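Side-chain contacts in CMP-sialic acid transporter 1 (Zea mays, PDB 6I1R), which probably carries CMP-sialic acid from the cytoplasm into the Golgi in exchange for CMP, as a nucleotide-sugar antiporter: residues 14-19 / 240-245; 37-42 / 222-227. The protein carries 5 engineered substitutions. All blocks are in the same frame, centred on the assembly; numbering follows the deposited sequence.

Contact 1 of 2, residues 14-19 / 240-245; sequences TSSQGI and VFNLGS
Asn242 lays its amide against the base of the Gln17 side chain, its CG 3.9 Å from Gln17 CB. These two residues face each other most closely between the two segments, which lie on two helices of the all-helical drug/metabolite transporter (DMT) fold of nucleotide-sugar transporters. Segments 14-19 of helix 3-24 and 240-245 of helix 234-256 run roughly antiparallel (155°), their axes 9.2 Å apart. No hydrogen bond links the segments; they meet by van der Waals packing of polar side chains, amide oxygens included. Asn242 OD1 sits against Ser16 CB and beside the backbone N of Gln17, at an angle too poor for bonding. Serine suits this close approach because it is small and its OG turns back along its own helix to Ile12 O. Gln17 reaches across: its CG lies between the backbone N and the carbonyl carbon (chi1 70°), and the extended chain beyond carries the amide obliquely past Leu243. Its OE1 is satisfied by a hydrogen bond to Thr246 OG1, a hydroxyl that also pairs with Asn242 O, which ties the end of Gln17 to the neighbouring helix one turn beyond Asn242. Replacing Asn242 by alanine removes the amide and is likely to open a gap beside Ser16 CB and the backbone N and CB of Gln17. On its other branch, the Gln17 amide places NE2 3.8 Å from the methyl CD1 of Leu243.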
ATOM      1  N   THR B  14      -3.329  20.606  -7.500  1.00 69.65           N
ATOM      2  CA  THR B  14      -2.845  19.281  -7.937  1.00 69.63           C
ATOM      3  C   THR B  14      -1.677  18.837  -7.042  1.00 72.91           C
ATOM      4  O   THR B  14      -1.490  17.638  -6.821  1.00 75.66           O
ATOM      5  CB  THR B  14      -2.452  19.270  -9.422  1.00 67.23           C
ATOM      6  OG1 THR B  14      -3.611  19.556 -10.205  1.00 65.46           O
ATOM      7  CG2 THR B  14      -1.877  17.946  -9.876  1.00 66.48           C
ATOM      8  N   SER B  15      -0.902  19.793  -6.531  1.00 75.21           N
ATOM      9  CA  SER B  15       0.215  19.484  -5.631  1.00 76.83           C
ATOM     10  C   SER B  15      -0.290  19.302  -4.193  1.00 78.76           C
ATOM     11  O   SER B  15       0.353  18.616  -3.401  1.00 81.22           O
ATOM     12  CB  SER B  15       1.291  20.540  -5.707  1.00 76.56           C
ATOM     13  OG  SER B  15       0.948  21.680  -4.933  1.00 76.14           O
ATOM     14  N   SER B  16      -1.420  19.927  -3.855  1.00 79.17           N
ATOM     15  CA  SER B  16      -2.031  19.768  -2.532  1.00 79.09           C
ATOM     16  C   SER B  16      -2.494  18.320  -2.338  1.00 78.79           C
ATOM     17  O   SER B  16      -2.143  17.682  -1.345  1.00 81.15           O
ATOM     18  CB  SER B  16      -3.173  20.734  -2.331  1.00 80.06           C
ATOM     19  OG  SER B  16      -2.701  22.071  -2.250  1.00 81.64           O
ATOM     20  N   GLN B  17      -3.275  17.808  -3.288  1.00 76.98           N
ATOM     21  CA  GLN B  17      -3.755  16.423  -3.229  1.00 75.67           C
ATOM     22  C   GLN B  17      -2.556  15.466  -3.269  1.00 74.03           C
ATOM     23  O   GLN B  17      -2.626  14.367  -2.731  1.00 70.18           O
ATOM     24  CB  GLN B  17      -4.743  16.130  -4.363  1.00 75.93           C
ATOM     25  CG  GLN B  17      -4.110  16.075  -5.747  1.00 77.04           C
ATOM     26  CD  GLN B  17      -5.123  15.805  -6.833  1.00 78.30           C
ATOM     27  OE1 GLN B  17      -6.185  16.421  -6.888  1.00 79.37           O
ATOM     28  NE2 GLN B  17      -4.792  14.878  -7.718  1.00 77.53           N
ATOM     29  N   GLY B  18      -1.469  15.889  -3.910  1.00 75.51           N
ATOM     30  CA  GLY B  18      -0.230  15.116  -3.938  1.00 75.89           C
ATOM     31  C   GLY B  18       0.324  14.866  -2.544  1.00 75.02           C
ATOM     32  O   GLY B  18       0.610  13.723  -2.184  1.00 77.56           O
ATOM     33  N   ILE B  19       0.460  15.933  -1.760  1.00 72.43           N
ATOM     34  CA  ILE B  19       1.046  15.857  -0.415  1.00 72.24           C
ATOM     35  C   ILE B  19       0.036  15.204   0.538  1.00 71.97           C
ATOM     36  O   ILE B  19       0.385  14.311   1.313  1.00 69.58           O
ATOM     37  CB  ILE B  19       1.472  17.258   0.076  1.00 71.22           C
ATOM     38  CG1 ILE B  19       2.532  17.882  -0.836  1.00 70.67           C
ATOM     39  CG2 ILE B  19       1.940  17.214   1.523  1.00 70.94           C
ATOM     40  CD1 ILE B  19       2.474  19.389  -0.894  1.00 70.97           C
ATOM     41  N   VAL B 240     -10.403  13.563  -0.995  1.00 68.07           N
ATOM     42  CA  VAL B 240     -11.621  13.292  -1.772  1.00 68.58           C
ATOM     43  C   VAL B 240     -12.152  14.621  -2.324  1.00 69.22           C
ATOM     44  O   VAL B 240     -12.476  14.718  -3.510  1.00 69.80           O
ATOM     45  CB  VAL B 240     -12.696  12.559  -0.945  1.00 68.19           C
ATOM     46  CG1 VAL B 240     -14.048  12.549  -1.646  1.00 67.73           C
ATOM     47  CG2 VAL B 240     -12.273  11.138  -0.602  1.00 67.82           C
ATOM     48  N   PHE B 241     -12.233  15.628  -1.459  1.00 69.65           N
ATOM     49  CA  PHE B 241     -12.660  16.963  -1.873  1.00 70.07           C
ATOM     50  C   PHE B 241     -11.627  17.561  -2.834  1.00 68.88           C
ATOM     51  O   PHE B 241     -11.988  18.111  -3.874  1.00 68.06           O
ATOM     52  CB  PHE B 241     -12.869  17.877  -0.660  1.00 71.16           C
ATOM     53  CG  PHE B 241     -13.987  17.478   0.272  1.00 73.66           C
ATOM     54  CD1 PHE B 241     -15.141  16.871  -0.205  1.00 74.35           C
ATOM     55  CD2 PHE B 241     -13.898  17.741   1.632  1.00 75.29           C
ATOM     56  CE1 PHE B 241     -16.169  16.519   0.656  1.00 74.28           C
ATOM     57  CE2 PHE B 241     -14.927  17.388   2.492  1.00 75.41           C
ATOM     58  CZ  PHE B 241     -16.060  16.778   2.003  1.00 75.62           C
ATOM     59  N   ASN B 242     -10.350  17.431  -2.487  1.00 68.09           N
ATOM     60  CA  ASN B 242      -9.279  18.017  -3.280  1.00 68.50           C
ATOM     61  C   ASN B 242      -9.251  17.396  -4.683  1.00 67.16           C
ATOM     62  O   ASN B 242      -8.985  18.098  -5.655  1.00 67.33           O
ATOM     63  CB  ASN B 242      -7.916  17.865  -2.603  1.00 69.21           C
ATOM     64  CG  ASN B 242      -6.963  18.977  -2.982  1.00 70.41           C
ATOM     65  OD1 ASN B 242      -6.084  19.332  -2.204  1.00 73.03           O
ATOM     66  ND2 ASN B 242      -7.150  19.552  -4.158  1.00 70.65           N
ATOM     67  N   LEU B 243      -9.516  16.094  -4.779  1.00 65.74           N
ATOM     68  CA  LEU B 243      -9.519  15.380  -6.063  1.00 65.25           C
ATOM     69  C   LEU B 243     -10.767  15.771  -6.868  1.00 65.71           C
ATOM     70  O   LEU B 243     -10.731  15.840  -8.101  1.00 66.35           O
ATOM     71  CB  LEU B 243      -9.475  13.871  -5.793  1.00 64.37           C
ATOM     72  CG  LEU B 243      -9.392  12.963  -7.021  1.00 63.73           C
ATOM     73  CD1 LEU B 243      -8.299  13.418  -7.977  1.00 63.13           C
ATOM     74  CD2 LEU B 243      -9.161  11.518  -6.603  1.00 64.00           C
ATOM     75  N   GLY B 244     -11.864  16.016  -6.161  1.00 65.26           N
ATOM     76  CA  GLY B 244     -13.064  16.564  -6.768  1.00 65.35           C
ATOM     77  C   GLY B 244     -12.827  17.959  -7.322  1.00 66.08           C
ATOM     78  O   GLY B 244     -13.173  18.248  -8.468  1.00 65.08           O
ATOM     79  N   SER B 245     -12.222  18.816  -6.502  1.00 67.33           N
ATOM     80  CA  SER B 245     -11.943  20.203  -6.873  1.00 68.11           C
ATOM     81  C   SER B 245     -11.155  20.252  -8.187  1.00 69.00           C
ATOM     82  O   SER B 245     -11.624  20.816  -9.176  1.00 71.25           O
ATOM     83  CB  SER B 245     -11.201  20.920  -5.773  1.00 68.74           C
ATOM     84  OG  SER B 245     -11.953  20.923  -4.569  1.00 68.99           O
TER

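Contact 2 of 2, residues 37-42 / 222-227; sequences IPFLAE and GPWWQR. With C5P (cytidine-5'-monophosphate), chain D.
A T-shaped aromatic pair, Phe39 with Trp224, joins helix 37-59 of this DMT-fold transporter, a helix that contributes Pro38 and Glu42 to the CMP pocket, to the short, weakly bonded helical turn about 224-227. Trp224 CZ3 comes over one face of the Phe39 ring, 3.8 Å from Phe39 CZ, and Trp224 CH2 lies at 3.9 Å from that same CZ. Ring planes are turned 72° apart, with the centroid of the indole six-membered ring 5.2 Å from that of Phe39. Phe39 reaches out because its CG stands anti to the backbone N (chi1 174°); a flat, apolar ring suits a side chain buried here. The indole is also backed by Trp225 CB, over the centre of one face, while the backbone N of Trp224 is bonded to Asp214. Gly222 N, at the start of this segment, hydrogen-bonds Thr94 of the second subunit. Pro38 and Glu42, on the same helix as Phe39, face the ligand instead. Pro38 presents a rigid apolar ring to the cytosine base, its CB 3.7 Å from C5P C5. One turn on, Glu42 OE2 has its salt-bridge partner in Lys45, which probably offsets the negative charge near the phosphate; the bent carboxylate chain brings Glu42 OE2 merely close to C5P O3P, at 3.2 Å, without a bond between these two oxygens.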
ATOM      1  N   ILE B  37     -11.808   5.997  -3.333  1.00 67.61           N
ATOM      2  CA  ILE B  37     -11.713   7.468  -3.356  1.00 65.39           C
ATOM      3  C   ILE B  37     -12.209   8.009  -4.704  1.00 64.38           C
ATOM      4  O   ILE B  37     -12.985   8.963  -4.718  1.00 63.59           O
ATOM      5  CB  ILE B  37     -10.286   7.948  -3.016  1.00 64.76           C
ATOM      6  CG1 ILE B  37     -10.073   7.971  -1.501  1.00 64.65           C
ATOM      7  CG2 ILE B  37      -9.988   9.303  -3.651  1.00 64.60           C
ATOM      8  CD1 ILE B  37      -8.687   8.371  -1.076  1.00 65.50           C
ATOM      9  N   PRO B  38     -11.767   7.420  -5.834  1.00 63.44           N
ATOM     10  CA  PRO B  38     -12.215   7.900  -7.150  1.00 62.13           C
ATOM     11  C   PRO B  38     -13.744   7.882  -7.300  1.00 61.46           C
ATOM     12  O   PRO B  38     -14.298   8.724  -8.005  1.00 60.62           O
ATOM     13  CB  PRO B  38     -11.579   6.945  -8.170  1.00 62.32           C
ATOM     14  CG  PRO B  38     -10.369   6.424  -7.452  1.00 62.80           C
ATOM     15  CD  PRO B  38     -10.830   6.305  -6.017  1.00 63.56           C
ATOM     16  N   PHE B  39     -14.400   6.929  -6.639  1.00 61.41           N
ATOM     17  CA  PHE B  39     -15.861   6.839  -6.632  1.00 62.07           C
ATOM     18  C   PHE B  39     -16.448   8.047  -5.889  1.00 60.43           C
ATOM     19  O   PHE B  39     -17.301   8.754  -6.427  1.00 60.05           O
ATOM     20  CB  PHE B  39     -16.305   5.511  -6.010  1.00 64.13           C
ATOM     21  CG  PHE B  39     -17.792   5.355  -5.815  1.00 64.73           C
ATOM     22  CD1 PHE B  39     -18.611   4.961  -6.863  1.00 65.67           C
ATOM     23  CD2 PHE B  39     -18.371   5.588  -4.577  1.00 64.86           C
ATOM     24  CE1 PHE B  39     -19.978   4.812  -6.677  1.00 66.86           C
ATOM     25  CE2 PHE B  39     -19.737   5.437  -4.392  1.00 65.81           C
ATOM     26  CZ  PHE B  39     -20.538   5.051  -5.442  1.00 66.67           C
ATOM     27  N   LEU B  40     -15.978   8.278  -4.663  1.00 59.37           N
ATOM     28  CA  LEU B  40     -16.439   9.413  -3.853  1.00 57.96           C
ATOM     29  C   LEU B  40     -16.058  10.735  -4.531  1.00 56.45           C
ATOM     30  O   LEU B  40     -16.815  11.702  -4.466  1.00 56.75           O
ATOM     31  CB  LEU B  40     -15.823   9.336  -2.452  1.00 58.28           C
ATOM     32  CG  LEU B  40     -16.232   8.139  -1.594  1.00 58.35           C
ATOM     33  CD1 LEU B  40     -15.707   8.297  -0.176  1.00 58.42           C
ATOM     34  CD2 LEU B  40     -17.744   7.957  -1.581  1.00 57.95           C
ATOM     35  N   ALA B  41     -14.888  10.774  -5.166  1.00 56.09           N
ATOM     36  CA  ALA B  41     -14.421  11.981  -5.848  1.00 56.77           C
ATOM     37  C   ALA B  41     -15.358  12.317  -7.013  1.00 57.70           C
ATOM     38  O   ALA B  41     -15.687  13.481  -7.220  1.00 56.52           O
ATOM     39  CB  ALA B  41     -12.997  11.804  -6.316  1.00 56.14           C
ATOM     40  N   GLU B  42     -15.784  11.298  -7.760  1.00 60.63           N
ATOM     41  CA  GLU B  42     -16.718  11.490  -8.875  1.00 63.67           C
ATOM     42  C   GLU B  42     -18.088  11.915  -8.332  1.00 64.49           C
ATOM     43  O   GLU B  42     -18.718  12.824  -8.875  1.00 64.67           O
ATOM     44  CB  GLU B  42     -16.851  10.214  -9.711  1.00 65.90           C
ATOM     45  CG  GLU B  42     -15.746  10.037 -10.737  1.00 67.33           C
ATOM     46  CD  GLU B  42     -15.750  11.059 -11.859  1.00 69.08           C
ATOM     47  OE1 GLU B  42     -16.374  10.789 -12.904  1.00 69.39           O
ATOM     48  OE2 GLU B  42     -15.126  12.125 -11.684  1.00 70.23           O
ATOM     49  N   GLY B 222     -16.371  -9.176   1.995  1.00 85.93           N
ATOM     50  CA  GLY B 222     -17.033  -7.907   2.279  1.00 84.13           C
ATOM     51  C   GLY B 222     -17.385  -7.149   1.008  1.00 82.15           C
ATOM     52  O   GLY B 222     -16.556  -7.042   0.100  1.00 82.12           O
ATOM     53  N   PRO B 223     -18.618  -6.619   0.929  1.00 80.05           N
ATOM     54  CA  PRO B 223     -19.056  -5.857  -0.236  1.00 78.64           C
ATOM     55  C   PRO B 223     -18.554  -4.405  -0.203  1.00 77.36           C
ATOM     56  O   PRO B 223     -18.375  -3.828   0.872  1.00 72.79           O
ATOM     57  CB  PRO B 223     -20.588  -5.922  -0.172  1.00 78.67           C
ATOM     58  CG  PRO B 223     -20.877  -5.949   1.304  1.00 79.52           C
ATOM     59  CD  PRO B 223     -19.710  -6.700   1.913  1.00 80.09           C
ATOM     60  N   TRP B 224     -18.360  -3.838  -1.392  1.00 78.70           N
ATOM     61  CA  TRP B 224     -17.729  -2.524  -1.581  1.00 80.09           C
ATOM     62  C   TRP B 224     -18.482  -1.423  -0.818  1.00 83.52           C
ATOM     63  O   TRP B 224     -17.856  -0.502  -0.295  1.00 83.97           O
ATOM     64  CB  TRP B 224     -17.633  -2.191  -3.076  1.00 79.05           C
ATOM     65  CG  TRP B 224     -18.958  -1.936  -3.729  1.00 78.90           C
ATOM     66  CD1 TRP B 224     -19.773  -2.853  -4.330  1.00 78.64           C
ATOM     67  CD2 TRP B 224     -19.635  -0.671  -3.838  1.00 77.59           C
ATOM     68  NE1 TRP B 224     -20.905  -2.248  -4.805  1.00 77.94           N
ATOM     69  CE2 TRP B 224     -20.849  -0.910  -4.517  1.00 77.86           C
ATOM     70  CE3 TRP B 224     -19.337   0.634  -3.429  1.00 76.86           C
ATOM     71  CZ2 TRP B 224     -21.759   0.110  -4.795  1.00 78.27           C
ATOM     72  CZ3 TRP B 224     -20.237   1.641  -3.705  1.00 77.34           C
ATOM     73  CH2 TRP B 224     -21.431   1.380  -4.378  1.00 77.93           C
ATOM     74  N   TRP B 225     -19.811  -1.505  -0.773  1.00 86.11           N
ATOM     75  CA  TRP B 225     -20.630  -0.440  -0.168  1.00 88.23           C
ATOM     76  C   TRP B 225     -20.485  -0.450   1.360  1.00 91.58           C
ATOM     77  O   TRP B 225     -20.454   0.611   1.987  1.00 92.88           O
ATOM     78  CB  TRP B 225     -22.099  -0.540  -0.609  1.00 88.85           C
ATOM     79  CG  TRP B 225     -22.745  -1.879  -0.412  1.00 88.98           C
ATOM     80  CD1 TRP B 225     -22.872  -2.872  -1.339  1.00 88.62           C
ATOM     81  CD2 TRP B 225     -23.384  -2.365   0.782  1.00 89.59           C
ATOM     82  NE1 TRP B 225     -23.530  -3.946  -0.803  1.00 89.19           N
ATOM     83  CE2 TRP B 225     -23.858  -3.664   0.497  1.00 89.53           C
ATOM     84  CE3 TRP B 225     -23.596  -1.838   2.062  1.00 89.92           C
ATOM     85  CZ2 TRP B 225     -24.530  -4.437   1.444  1.00 90.17           C
ATOM     86  CZ3 TRP B 225     -24.259  -2.602   2.998  1.00 90.25           C
ATOM     87  CH2 TRP B 225     -24.719  -3.884   2.690  1.00 90.10           C
ATOM     88  N   GLN B 226     -20.390  -1.639   1.950  1.00 94.72           N
ATOM     89  CA  GLN B 226     -20.203  -1.785   3.399  1.00 96.47           C
ATOM     90  C   GLN B 226     -18.809  -1.275   3.790  1.00 98.10           C
ATOM     91  O   GLN B 226     -18.648  -0.556   4.777  1.00 99.04           O
ATOM     92  CB  GLN B 226     -20.387  -3.252   3.795  1.00 96.64           C
ATOM     93  CG  GLN B 226     -20.469  -3.490   5.297  1.00 96.97           C
ATOM     94  CD  GLN B 226     -20.571  -4.958   5.629  1.00 96.77           C
ATOM     95  OE1 GLN B 226     -19.768  -5.775   5.182  1.00 95.00           O
ATOM     96  NE2 GLN B 226     -21.564  -5.307   6.431  1.00 96.51           N
ATOM     97  N   ARG B 227     -17.817  -1.637   2.984  1.00 99.61           N
ATOM     98  CA  ARG B 227     -16.404  -1.336   3.236  1.00100.80           C
ATOM     99  C   ARG B 227     -16.098   0.142   2.944  1.00100.45           C
ATOM    100  O   ARG B 227     -15.068   0.659   3.383  1.00 98.49           O
ATOM    101  CB  ARG B 227     -15.552  -2.254   2.352  1.00102.26           C
ATOM    102  CG  ARG B 227     -14.059  -2.241   2.649  1.00103.49           C
ATOM    103  CD  ARG B 227     -13.339  -3.358   1.913  1.00104.08           C
ATOM    104  NE  ARG B 227     -13.476  -3.266   0.462  1.00104.70           N
ATOM    105  CZ  ARG B 227     -14.373  -3.927  -0.268  1.00104.44           C
ATOM    106  NH1 ARG B 227     -14.383  -3.786  -1.583  1.00102.92           N
ATOM    107  NH2 ARG B 227     -15.257  -4.722   0.310  1.00104.20           N
TER
HETATM  108  O3P C5P D 401     -12.482  10.925 -12.965  1.00137.94           O
HETATM  109  P   C5P D 401     -11.831   9.649 -13.442  1.00137.67           P
HETATM  110  O1P C5P D 401     -10.890   9.829 -14.609  1.00137.21           O
HETATM  111  O2P C5P D 401     -11.292   8.773 -12.337  1.00137.89           O
HETATM  112  O5' C5P D 401     -13.052   8.797 -14.056  1.00134.90           O
HETATM  113  C5' C5P D 401     -13.438   7.556 -13.467  1.00131.16           C
HETATM  114  C4' C5P D 401     -13.285   6.440 -14.490  1.00129.83           C
HETATM  115  O4' C5P D 401     -11.984   5.857 -14.378  1.00130.63           O
HETATM  116  C3' C5P D 401     -14.312   5.339 -14.266  1.00128.99           C
HETATM  117  O3' C5P D 401     -15.189   5.257 -15.397  1.00126.82           O
HETATM  118  C2' C5P D 401     -13.518   4.059 -14.040  1.00129.70           C
HETATM  119  O2' C5P D 401     -13.812   3.045 -15.010  1.00129.72           O
HETATM  120  C1' C5P D 401     -12.051   4.449 -14.134  1.00130.59           C
HETATM  121  N1  C5P D 401     -11.371   4.125 -12.878  1.00131.32           N
HETATM  122  C2  C5P D 401     -11.151   2.778 -12.524  1.00131.00           C
HETATM  123  N3  C5P D 401     -10.526   2.471 -11.367  1.00130.61           N
HETATM  124  C4  C5P D 401     -10.106   3.453 -10.539  1.00130.84           C
HETATM  125  C5  C5P D 401     -10.317   4.785 -10.875  1.00131.35           C
HETATM  126  C6  C5P D 401     -10.960   5.103 -12.065  1.00131.55           C
HETATM  127  O2  C5P D 401     -11.536   1.864 -13.285  1.00131.06           O
HETATM  128  N4  C5P D 401      -9.479   3.138  -9.380  1.00130.89           N

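Overall arrangement
The centres of contacts 1 and 2 lie about 18 Å apart, and contact 2 is nested inside the loop that contact 1 closes. Helix 3-24 is followed by helix 37-59, and helix 224-227 by helix 234-256, so both contacts join an early part of the chain to a late one. They meet where helix 37-59 packs on helix 234-256: Leu243 CG lies 3.9 Å from Ala41 CB, and Val240 CG1 lies 3.8 Å from Leu40 CB. Helix 37-59 thus carries CMP-pocket residues Pro38 and Glu42, and the packing runs from helix 3-24 by way of helices 234-256 and 37-59 to the short helical turn 224-227.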